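Local coordinates for protein phospholipase C-beta (PLC-beta) (Sepia officinalis, PDB 3QR0) that is a multidomain phospholipase of the C-beta family, combining PH, EF-hand-like, TIM-barrel and C2 modules, with a calcium ion bound in the barrel, at residues Lys242-Thr247 with Gln296-Gly301; Met249-Leu254 with Tyr271-Cys276; His345-Lys350 with Thr576-Ser581; Ser580-Pro585 with Phe600-Ile605. One frame throughout, in Å; residues are numbered along the deposited sequence.

Interaction 1 (Lys242-Thr247 with Gln296-Gly301)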
# COMPACT_ATOMS: atom_id res chain seq x y z
N LYS A 242 41.08 7.19 -7.59
CA LYS A 242 42.34 6.59 -7.10
C LYS A 242 42.48 5.09 -7.40
O LYS A 242 43.45 4.47 -6.98
CB LYS A 242 42.48 6.82 -5.60
CG LYS A 242 42.55 8.29 -5.20
CD LYS A 242 43.15 8.46 -3.81
CE LYS A 242 43.08 9.91 -3.34
NZ LYS A 242 44.05 10.19 -2.24
N GLY A 243 41.52 4.53 -8.13
CA GLY A 243 41.50 3.10 -8.43
C GLY A 243 40.25 2.50 -7.84
O GLY A 243 39.17 3.09 -7.94
N ASN A 244 40.38 1.34 -7.20
CA ASN A 244 39.23 0.71 -6.55
C ASN A 244 38.75 1.49 -5.33
O ASN A 244 39.48 2.31 -4.77
CB ASN A 244 39.56 -0.74 -6.18
CG ASN A 244 39.63 -1.66 -7.39
OD1 ASN A 244 38.91 -1.47 -8.37
ND2 ASN A 244 40.48 -2.67 -7.31
N ILE A 245 37.51 1.25 -4.93
CA ILE A 245 36.96 1.85 -3.72
C ILE A 245 37.52 1.06 -2.54
O ILE A 245 37.26 -0.13 -2.41
CB ILE A 245 35.41 1.79 -3.70
CG1 ILE A 245 34.82 2.62 -4.85
CG2 ILE A 245 34.86 2.30 -2.37
CD1 ILE A 245 33.31 2.47 -5.00
N THR A 246 38.32 1.73 -1.70
CA THR A 246 38.91 1.10 -0.52
C THR A 246 37.87 0.96 0.60
O THR A 246 36.81 1.59 0.55
CB THR A 246 40.12 1.89 0.01
OG1 THR A 246 39.68 3.17 0.49
CG2 THR A 246 41.17 2.08 -1.08
N THR A 247 38.18 0.15 1.60
CA THR A 247 37.33 -0.03 2.78
C THR A 247 36.94 1.30 3.43
O THR A 247 35.78 1.52 3.75
CB THR A 247 38.03 -0.90 3.85
OG1 THR A 247 38.27 -2.20 3.31
CG2 THR A 247 37.18 -1.01 5.11
N GLN A 296 38.93 -3.96 -1.40
CA GLN A 296 38.88 -3.26 -2.68
C GLN A 296 37.60 -3.60 -3.43
O GLN A 296 37.43 -4.72 -3.91
CB GLN A 296 40.10 -3.61 -3.54
CG GLN A 296 41.42 -3.04 -3.02
CD GLN A 296 42.52 -3.03 -4.07
OE1 GLN A 296 42.29 -2.69 -5.23
NE2 GLN A 296 43.73 -3.40 -3.66
N LEU A 297 36.70 -2.63 -3.51
CA LEU A 297 35.41 -2.80 -4.18
C LEU A 297 35.50 -2.28 -5.61
O LEU A 297 35.86 -1.12 -5.84
CB LEU A 297 34.32 -2.06 -3.41
CG LEU A 297 32.87 -2.22 -3.89
CD1 LEU A 297 32.41 -3.67 -3.77
CD2 LEU A 297 31.95 -1.29 -3.11
N THR A 298 35.16 -3.15 -6.56
CA THR A 298 35.20 -2.83 -7.99
C THR A 298 33.89 -2.18 -8.44
O THR A 298 32.92 -2.12 -7.69
CB THR A 298 35.44 -4.10 -8.84
OG1 THR A 298 34.38 -5.04 -8.61
CG2 THR A 298 36.77 -4.76 -8.48
N LYS A 299 33.88 -1.70 -9.68
CA LYS A 299 32.69 -1.09 -10.29
C LYS A 299 31.48 -2.04 -10.26
O LYS A 299 30.37 -1.63 -9.94
CB LYS A 299 33.02 -0.71 -11.73
CG LYS A 299 31.93 0.06 -12.47
CD LYS A 299 32.45 0.60 -13.80
CE LYS A 299 32.83 -0.52 -14.77
NZ LYS A 299 33.15 -0.00 -16.12
N GLU A 300 31.73 -3.31 -10.57
CA GLU A 300 30.67 -4.32 -10.59
C GLU A 300 30.23 -4.67 -9.17
O GLU A 300 29.06 -4.95 -8.93
CB GLU A 300 31.14 -5.57 -11.34
CG GLU A 300 31.33 -5.38 -12.85
CD GLU A 300 32.61 -4.64 -13.25
OE1 GLU A 300 33.57 -4.55 -12.44
OE2 GLU A 300 32.66 -4.15 -14.40
N GLY A 301 31.18 -4.67 -8.24
CA GLY A 301 30.88 -4.84 -6.81
C GLY A 301 30.02 -3.72 -6.26
O GLY A 301 29.13 -3.96 -5.45
O HOH W 1 43.03 0.07 -6.55

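Interaction 2 (Met249-Leu254 with Tyr271-Cys276)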
# COMPACT_ATOMS: atom_id res chain seq x y z
N MET A 249 37.06 4.37 2.02
CA MET A 249 36.22 5.11 1.08
C MET A 249 34.78 4.61 1.09
O MET A 249 33.84 5.40 0.99
CB MET A 249 36.77 5.01 -0.35
CG MET A 249 38.04 5.80 -0.59
SD MET A 249 38.74 5.39 -2.21
CE MET A 249 40.35 6.16 -2.05
N PHE A 250 34.60 3.29 1.19
CA PHE A 250 33.27 2.71 1.23
C PHE A 250 32.56 3.08 2.54
O PHE A 250 31.38 3.44 2.53
CB PHE A 250 33.34 1.18 1.04
CG PHE A 250 32.01 0.53 0.78
CD1 PHE A 250 31.16 1.01 -0.21
CD2 PHE A 250 31.62 -0.59 1.51
CE1 PHE A 250 29.93 0.40 -0.45
CE2 PHE A 250 30.40 -1.21 1.27
CZ PHE A 250 29.55 -0.71 0.29
N ARG A 251 33.29 3.01 3.64
CA ARG A 251 32.76 3.38 4.95
C ARG A 251 32.23 4.81 4.96
O ARG A 251 31.12 5.08 5.40
CB ARG A 251 33.85 3.24 6.01
CG ARG A 251 33.39 3.49 7.44
CD ARG A 251 34.57 3.84 8.31
NE ARG A 251 35.15 5.12 7.93
CZ ARG A 251 36.33 5.57 8.33
NH1 ARG A 251 37.10 4.87 9.14
NH2 ARG A 251 36.75 6.76 7.90
N ASP A 252 33.03 5.74 4.44
CA ASP A 252 32.64 7.14 4.36
C ASP A 252 31.46 7.34 3.41
O ASP A 252 30.58 8.15 3.69
CB ASP A 252 33.83 8.01 3.97
CG ASP A 252 34.88 8.08 5.07
OD1 ASP A 252 35.99 8.59 4.81
OD2 ASP A 252 34.61 7.63 6.20
N PHE A 253 31.42 6.59 2.31
CA PHE A 253 30.27 6.60 1.42
C PHE A 253 29.00 6.20 2.17
O PHE A 253 27.98 6.90 2.12
CB PHE A 253 30.52 5.66 0.23
CG PHE A 253 29.30 5.38 -0.61
CD1 PHE A 253 28.67 6.39 -1.31
CD2 PHE A 253 28.81 4.09 -0.72
CE1 PHE A 253 27.55 6.12 -2.09
CE2 PHE A 253 27.70 3.81 -1.50
CZ PHE A 253 27.08 4.83 -2.19
N LEU A 254 29.06 5.08 2.89
CA LEU A 254 27.90 4.60 3.65
C LEU A 254 27.49 5.55 4.78
O LEU A 254 26.30 5.76 5.01
CB LEU A 254 28.18 3.20 4.23
CG LEU A 254 28.35 2.07 3.21
CD1 LEU A 254 28.75 0.77 3.90
CD2 LEU A 254 27.09 1.88 2.42
N TYR A 271 28.66 2.52 10.28
CA TYR A 271 29.46 1.41 9.77
C TYR A 271 30.92 1.56 10.21
O TYR A 271 31.46 2.67 10.22
CB TYR A 271 29.40 1.33 8.24
CG TYR A 271 28.11 0.80 7.68
CD1 TYR A 271 27.10 1.66 7.29
CD2 TYR A 271 27.91 -0.57 7.52
CE1 TYR A 271 25.91 1.18 6.76
CE2 TYR A 271 26.72 -1.07 6.99
CZ TYR A 271 25.73 -0.18 6.61
OH TYR A 271 24.55 -0.64 6.09
N THR A 272 31.55 0.43 10.55
CA THR A 272 32.96 0.40 10.93
C THR A 272 33.83 -0.13 9.79
O THR A 272 33.31 -0.64 8.79
CB THR A 272 33.18 -0.50 12.16
OG1 THR A 272 32.87 -1.86 11.82
CG2 THR A 272 32.30 -0.05 13.34
N ASP A 273 35.14 -0.01 9.95
CA ASP A 273 36.12 -0.56 9.01
C ASP A 273 35.91 -2.06 8.81
O ASP A 273 35.80 -2.53 7.68
CB ASP A 273 37.56 -0.37 9.51
CG ASP A 273 38.04 1.06 9.40
OD1 ASP A 273 37.23 1.94 9.06
OD2 ASP A 273 39.24 1.31 9.68
N ALA A 274 35.85 -2.78 9.92
CA ALA A 274 35.74 -4.24 9.90
C ALA A 274 34.47 -4.72 9.19
O ALA A 274 34.51 -5.68 8.44
CB ALA A 274 35.80 -4.80 11.33
N GLN A 275 33.35 -4.04 9.44
CA GLN A 275 32.10 -4.35 8.76
C GLN A 275 32.18 -4.10 7.26
O GLN A 275 31.70 -4.90 6.46
CB GLN A 275 30.94 -3.53 9.33
CG GLN A 275 30.56 -3.89 10.76
CD GLN A 275 29.66 -2.85 11.40
OE1 GLN A 275 29.31 -1.83 10.79
NE2 GLN A 275 29.27 -3.09 12.65
N CYS A 276 32.79 -2.97 6.88
CA CYS A 276 32.91 -2.60 5.47
C CYS A 276 33.86 -3.51 4.69
O CYS A 276 33.58 -3.87 3.55
CB CYS A 276 33.32 -1.13 5.34
SG CYS A 276 31.99 -0.02 5.79

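Interaction 3 (His345-Lys350 with Thr576-Ser581)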
# COMPACT_ATOMS: atom_id res chain seq x y z
N HIS A 345 -18.78 3.92 -9.99
CA HIS A 345 -19.45 5.22 -9.99
C HIS A 345 -20.46 5.30 -8.85
O HIS A 345 -21.10 4.29 -8.51
CB HIS A 345 -20.17 5.38 -11.34
CG HIS A 345 -20.56 6.78 -11.68
ND1 HIS A 345 -21.77 7.33 -11.33
CD2 HIS A 345 -19.92 7.73 -12.42
CE1 HIS A 345 -21.86 8.56 -11.81
NE2 HIS A 345 -20.74 8.83 -12.47
N GLN A 346 -20.60 6.48 -8.25
CA GLN A 346 -21.48 6.68 -7.09
C GLN A 346 -22.97 6.55 -7.41
O GLN A 346 -23.77 6.26 -6.51
CB GLN A 346 -21.24 8.06 -6.46
CG GLN A 346 -19.85 8.28 -5.88
CD GLN A 346 -19.58 7.45 -4.64
OE1 GLN A 346 -20.31 7.55 -3.65
NE2 GLN A 346 -18.55 6.63 -4.68
N LEU A 347 -23.35 6.78 -8.66
CA LEU A 347 -24.77 6.81 -9.04
C LEU A 347 -25.21 5.64 -9.91
O LEU A 347 -26.36 5.22 -9.83
CB LEU A 347 -25.10 8.11 -9.78
CG LEU A 347 -24.74 9.43 -9.08
CD1 LEU A 347 -25.13 10.59 -9.98
CD2 LEU A 347 -25.43 9.53 -7.73
N THR A 348 -24.30 5.12 -10.74
CA THR A 348 -24.64 4.06 -11.70
C THR A 348 -23.85 2.78 -11.52
O THR A 348 -23.98 1.86 -12.33
CB THR A 348 -24.41 4.56 -13.14
OG1 THR A 348 -23.04 4.97 -13.28
CG2 THR A 348 -25.33 5.73 -13.46
N GLY A 349 -23.03 2.70 -10.48
CA GLY A 349 -22.11 1.57 -10.30
C GLY A 349 -22.73 0.41 -9.55
O GLY A 349 -23.91 0.41 -9.25
N LYS A 350 -21.91 -0.60 -9.27
CA LYS A 350 -22.36 -1.78 -8.52
C LYS A 350 -21.99 -1.66 -7.05
O LYS A 350 -20.98 -1.03 -6.70
CB LYS A 350 -21.71 -3.04 -9.08
CG LYS A 350 -22.22 -3.45 -10.46
CD LYS A 350 -21.72 -4.84 -10.84
CE LYS A 350 -22.33 -5.32 -12.14
NZ LYS A 350 -21.64 -6.55 -12.65
N THR A 576 -20.90 15.77 -4.97
CA THR A 576 -20.65 16.15 -6.37
C THR A 576 -19.56 15.32 -7.04
O THR A 576 -19.46 15.31 -8.27
CB THR A 576 -20.27 17.65 -6.51
OG1 THR A 576 -19.21 17.97 -5.59
CG2 THR A 576 -21.47 18.54 -6.23
N ARG A 577 -18.74 14.62 -6.25
CA ARG A 577 -17.73 13.71 -6.80
C ARG A 577 -18.38 12.39 -7.20
O ARG A 577 -18.03 11.32 -6.69
CB ARG A 577 -16.61 13.46 -5.78
CG ARG A 577 -15.81 14.69 -5.40
CD ARG A 577 -14.80 14.35 -4.32
NE ARG A 577 -14.01 15.51 -3.90
CZ ARG A 577 -12.94 15.97 -4.54
NH1 ARG A 577 -12.49 15.40 -5.66
NH2 ARG A 577 -12.32 17.04 -4.06
N VAL A 578 -19.32 12.47 -8.14
CA VAL A 578 -20.12 11.32 -8.55
C VAL A 578 -19.29 10.22 -9.23
O VAL A 578 -19.70 9.05 -9.23
CB VAL A 578 -21.29 11.75 -9.48
CG1 VAL A 578 -22.26 12.66 -8.72
CG2 VAL A 578 -20.79 12.43 -10.75
N ASP A 579 -18.12 10.58 -9.76
CA ASP A 579 -17.22 9.60 -10.39
C ASP A 579 -16.28 8.90 -9.40
O ASP A 579 -15.38 8.15 -9.81
CB ASP A 579 -16.40 10.27 -11.52
CG ASP A 579 -15.49 11.40 -11.02
OD1 ASP A 579 -15.63 11.87 -9.86
OD2 ASP A 579 -14.64 11.83 -11.83
N SER A 580 -16.49 9.17 -8.11
CA SER A 580 -15.75 8.54 -7.01
C SER A 580 -14.30 9.02 -6.92
O SER A 580 -13.44 8.35 -6.34
CB SER A 580 -15.83 7.01 -7.09
OG SER A 580 -17.19 6.59 -7.20
N SER A 581 -14.05 10.21 -7.46
CA SER A 581 -12.76 10.86 -7.34
C SER A 581 -12.52 11.23 -5.87
O SER A 581 -13.47 11.30 -5.08
CB SER A 581 -12.70 12.12 -8.21
OG SER A 581 -13.65 13.08 -7.77

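Interaction 4 (Ser580-Pro585 with Phe600-Ile605)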
# COMPACT_ATOMS: atom_id res chain seq x y z
N SER A 580 -16.49 9.17 -8.11
CA SER A 580 -15.75 8.54 -7.01
C SER A 580 -14.30 9.02 -6.92
O SER A 580 -13.44 8.35 -6.34
CB SER A 580 -15.83 7.01 -7.09
OG SER A 580 -17.19 6.59 -7.20
N SER A 581 -14.05 10.21 -7.46
CA SER A 581 -12.76 10.86 -7.34
C SER A 581 -12.52 11.23 -5.87
O SER A 581 -13.47 11.30 -5.08
CB SER A 581 -12.70 12.12 -8.21
OG SER A 581 -13.65 13.08 -7.77
N ASN A 582 -11.26 11.44 -5.51
CA ASN A 582 -10.87 11.70 -4.13
C ASN A 582 -10.17 13.04 -3.95
O ASN A 582 -9.51 13.52 -4.86
CB ASN A 582 -9.89 10.62 -3.67
CG ASN A 582 -10.55 9.28 -3.49
OD1 ASN A 582 -11.51 9.15 -2.74
ND2 ASN A 582 -10.03 8.25 -4.17
N TYR A 583 -10.31 13.61 -2.76
CA TYR A 583 -9.38 14.65 -2.30
C TYR A 583 -8.05 14.03 -1.88
O TYR A 583 -7.98 12.85 -1.55
CB TYR A 583 -9.96 15.45 -1.12
CG TYR A 583 -10.63 14.62 -0.05
CD1 TYR A 583 -12.00 14.71 0.15
CD2 TYR A 583 -9.91 13.74 0.76
CE1 TYR A 583 -12.63 13.96 1.13
CE2 TYR A 583 -10.54 12.98 1.73
CZ TYR A 583 -11.90 13.09 1.91
OH TYR A 583 -12.55 12.35 2.88
N VAL A 584 -7.00 14.85 -1.88
CA VAL A 584 -5.70 14.43 -1.37
C VAL A 584 -5.78 14.43 0.16
O VAL A 584 -6.11 15.45 0.76
CB VAL A 584 -4.58 15.36 -1.86
CG1 VAL A 584 -3.26 14.98 -1.23
CG2 VAL A 584 -4.49 15.31 -3.38
N PRO A 585 -5.49 13.27 0.79
CA PRO A 585 -5.74 13.12 2.22
C PRO A 585 -4.87 14.01 3.13
O PRO A 585 -5.32 14.37 4.22
CB PRO A 585 -5.47 11.64 2.48
CG PRO A 585 -4.58 11.21 1.37
CD PRO A 585 -4.97 12.03 0.19
N PHE A 600 -11.84 3.75 -2.31
CA PHE A 600 -10.79 2.77 -2.60
C PHE A 600 -10.82 2.24 -4.03
O PHE A 600 -9.81 1.71 -4.50
CB PHE A 600 -10.82 1.60 -1.60
CG PHE A 600 -9.97 1.83 -0.38
CD1 PHE A 600 -10.14 2.96 0.40
CD2 PHE A 600 -8.98 0.93 -0.03
CE1 PHE A 600 -9.34 3.18 1.50
CE2 PHE A 600 -8.18 1.14 1.08
CZ PHE A 600 -8.36 2.27 1.84
N GLN A 601 -11.96 2.39 -4.71
CA GLN A 601 -12.10 1.92 -6.09
C GLN A 601 -11.53 2.88 -7.12
O GLN A 601 -11.42 2.53 -8.29
CB GLN A 601 -13.58 1.64 -6.41
CG GLN A 601 -14.46 2.88 -6.56
CD GLN A 601 -15.08 3.35 -5.26
OE1 GLN A 601 -14.47 3.28 -4.18
NE2 GLN A 601 -16.31 3.83 -5.35
N CYS A 602 -11.20 4.10 -6.70
CA CYS A 602 -10.67 5.10 -7.61
C CYS A 602 -9.17 5.26 -7.37
O CYS A 602 -8.77 5.85 -6.38
CB CYS A 602 -11.37 6.44 -7.42
SG CYS A 602 -10.82 7.75 -8.54
N PHE A 603 -8.37 4.74 -8.30
CA PHE A 603 -6.91 4.73 -8.16
C PHE A 603 -6.27 6.02 -8.65
O PHE A 603 -5.35 6.01 -9.46
CB PHE A 603 -6.33 3.52 -8.87
CG PHE A 603 -6.68 2.21 -8.20
CD1 PHE A 603 -6.14 1.89 -6.97
CD2 PHE A 603 -7.58 1.33 -8.79
CE1 PHE A 603 -6.46 0.70 -6.33
CE2 PHE A 603 -7.91 0.13 -8.16
CZ PHE A 603 -7.35 -0.18 -6.93
N ASP A 604 -6.77 7.14 -8.13
CA ASP A 604 -6.21 8.44 -8.44
C ASP A 604 -5.05 8.74 -7.48
O ASP A 604 -4.69 7.90 -6.65
CB ASP A 604 -7.29 9.53 -8.40
CG ASP A 604 -8.01 9.64 -7.05
OD1 ASP A 604 -7.74 8.85 -6.11
OD2 ASP A 604 -8.88 10.53 -6.95
N ILE A 605 -4.45 9.92 -7.61
CA ILE A 605 -3.30 10.29 -6.77
C ILE A 605 -3.56 10.06 -5.27
O ILE A 605 -2.70 9.54 -4.55
CB ILE A 605 -2.82 11.75 -7.06
CG1 ILE A 605 -1.59 12.12 -6.22
CG2 ILE A 605 -3.97 12.75 -6.86
CD1 ILE A 605 -1.91 12.66 -4.83
O HOH W 2 -6.87 12.45 -6.02

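Interaction 1 (Lys242-Thr247 with Gln296-Gly301)
Asn244 carries its CG anti to the carbonyl carbon (chi1 -73°), and Gln296 does the same (chi1 -70°) before running out extended, so that the two side chains cross at about a right angle, their amide planes well tilted apart. Asn244 ND2 donates to Gln296 OE1 at 2.8 Å, an almost straight bond (166° at the hydrogen) lying in the carbonyl plane of the glutamine. A water grips the same oxygen: it accepts from Asn244 N at 3.0 Å and donates to Gln296 OE1 at 3.1 Å, which should help fix the rotation of the glutamine amide. Beside this polar clamp the backbones pair reciprocally as an antiparallel hydrogen-bonded pair, Ile245 N to Leu297 O at 3.0 Å and Leu297 N to Ile245 O at 2.8 Å. Both side chains of the pair fall on one face, CB of Ile245 lying 4.0 Å from CB of Leu297, and these branched apolar groups pack on Phe250 of the helix that follows residue 246. Thr298 suits the start of the next helix, since its OG1 accepts from Gly301 N at 3.2 Å and is also bonded to Glu284. Gly301, lacking a side chain, lets that first turn sit close under Leu297 CD1. Two helix-loop-helix units joined through one short strand from each loop are the signature of a paired EF-hand, here in the EF-hand-like region.

Interaction 2 (Met249-Leu254 with Tyr271-Cys276)
Leu254 CD1 is tightly packed: it sits squarely over the centre of the Tyr271 ring, 3.8 Å from the centroid and only 8° off the normal, a CH-pi contact. The same methyl touches Cys276 SG at 3.8 Å and lies over the rim of the Phe250 ring. Cysteine fits here because its compact sulfur can press against the helix backbone itself, with Cys276 SG 3.6 Å from Arg251 CA. Tyr271 reaches past the leucine to put its hydroxyl on Glu310. In EF-hand terms this joins the exiting helix 247-257 of one helix-loop-helix unit to the start of helix 273-288, the entering helix of the next. That start is closed by a capping box: Gln275 N donates to Thr272 OG1 at 3.3 Å, and Thr272 N returns a bond to Gln275 OE1. On the solvent side the contact rests mainly on a salt-bridge network, the Arg251 methylenes passing by Tyr271 O. Arg251 bends at chi3 (67°), so that its NH1 meets the syn lone pair of Asp273 OD1 at 2.9 Å, through a markedly bent bond. Its NE and NH2 grip Asp252 OD2 side-on in the guanidinium plane, leaving one arginine shared between two acids, of which Asp273 is exposed.

Interaction 3 (His345-Lys350 with Thr576-Ser581)
Arg577 to Ser580 form a type I turn, closed by Ser580 N to Arg577 O at 3.0 Å, and the turn presents Val578 O to the other segment, where Gln346 N binds it at 2.9 Å, nearly along the C=O axis. The same oxygen stands 3.2 Å above the plane of the His345 ring, over its centre, without a hydrogen bond to it. His345 CG is anti to its backbone N (chi1 -162°), and ND1 accepts from Leu347 N at 3.2 Å, which steadies the ring beneath the carbonyl and is consistent with a neutral ring protonated at NE2. Gln346 folds back at chi2 to send NE2 straight at Ser580 OG, 2.9 Å away with 170° at the hydrogen and in the amide plane. Ser580 OG is also bonded to Gly344 O, so this small hydroxyl links two points of one loop. An apolar edge completes the contact, Leu347 CD1 resting on Val578 CG1 at 3.8 Å. The remaining amide oxygen, Gln346 OE1, is bonded to Asn339, a calcium ligand, making the glutamine a second-shell residue. The contact thus joins loops of the X and Y halves of the TIM barrel beside its calcium site.

Interaction 4 (Ser580-Pro585 with Phe600-Ile605)
Asp604 OD1 is the best-held polar atom, with two donors: Asn582 ND2, at 3.1 Å and 174° to OD1, and a backbone N of the helix that begins at Ile605. Aspartate is well suited to this N-cap position, and chi1 of 58° puts its CG in the crowded place between the backbone N and the carbonyl carbon, from where the carboxylate serves the helix end and Asn582 together. The second oxygen, Asp604 OD2, offers its syn lone pair to Asn582 N at 2.9 Å, through a more bent bond (148°), and takes a weak bond from a water that also donates to Asn582 O. Asn582 therefore meets the acid with both backbone and side-chain N-H, the two side chains crossing at about a right angle and ND2 meeting OD1 from above the carboxylate plane. The far end of that amide is fixed too, Asn582 OD1 accepting from Asn599 N.

Next to this pair Cys602 packs tightly: its CB comes within 3.0 Å of Ser580 O, and with SG anti to the backbone N the sulfur lies 3.9 Å from Ser581 CA. Gln601, bent at chi2, brings NE2 close to the Ser580 side chain and binds Gly344 O. At the other end Val584 CG2 touches Ile605 CD1 at 4.0 Å, a light apolar closure between loop 580-585 and the start of helix 605-613. With N-H donors on both oxygens and a helix N terminus beside it, the Asp604 carboxylate is probably stabilised in its ionised form, although Cys602 O, an acceptor 3.2 Å from Asp604 OD1, should work against this.

Overall arrangement
From the N terminus, interaction 1 comes first and closes the loop from 242-247 to 296-301; interaction 2 nests inside it, joining helices 247-257 and 273-288. The two touch through Ile245, Leu297 and Phe250, so strand pair and helix pair form one EF-hand-like unit. Interaction 3 opens only after that unit has closed and spans more than 200 residues, bringing the X and Y parts of the barrel together. Interaction 4 begins where it ends, sharing Ser580 and Ser581, and closes a short loop within the Y part. The two pairs are remote: the centres of interactions 1 and 3 lie about 57 Å apart.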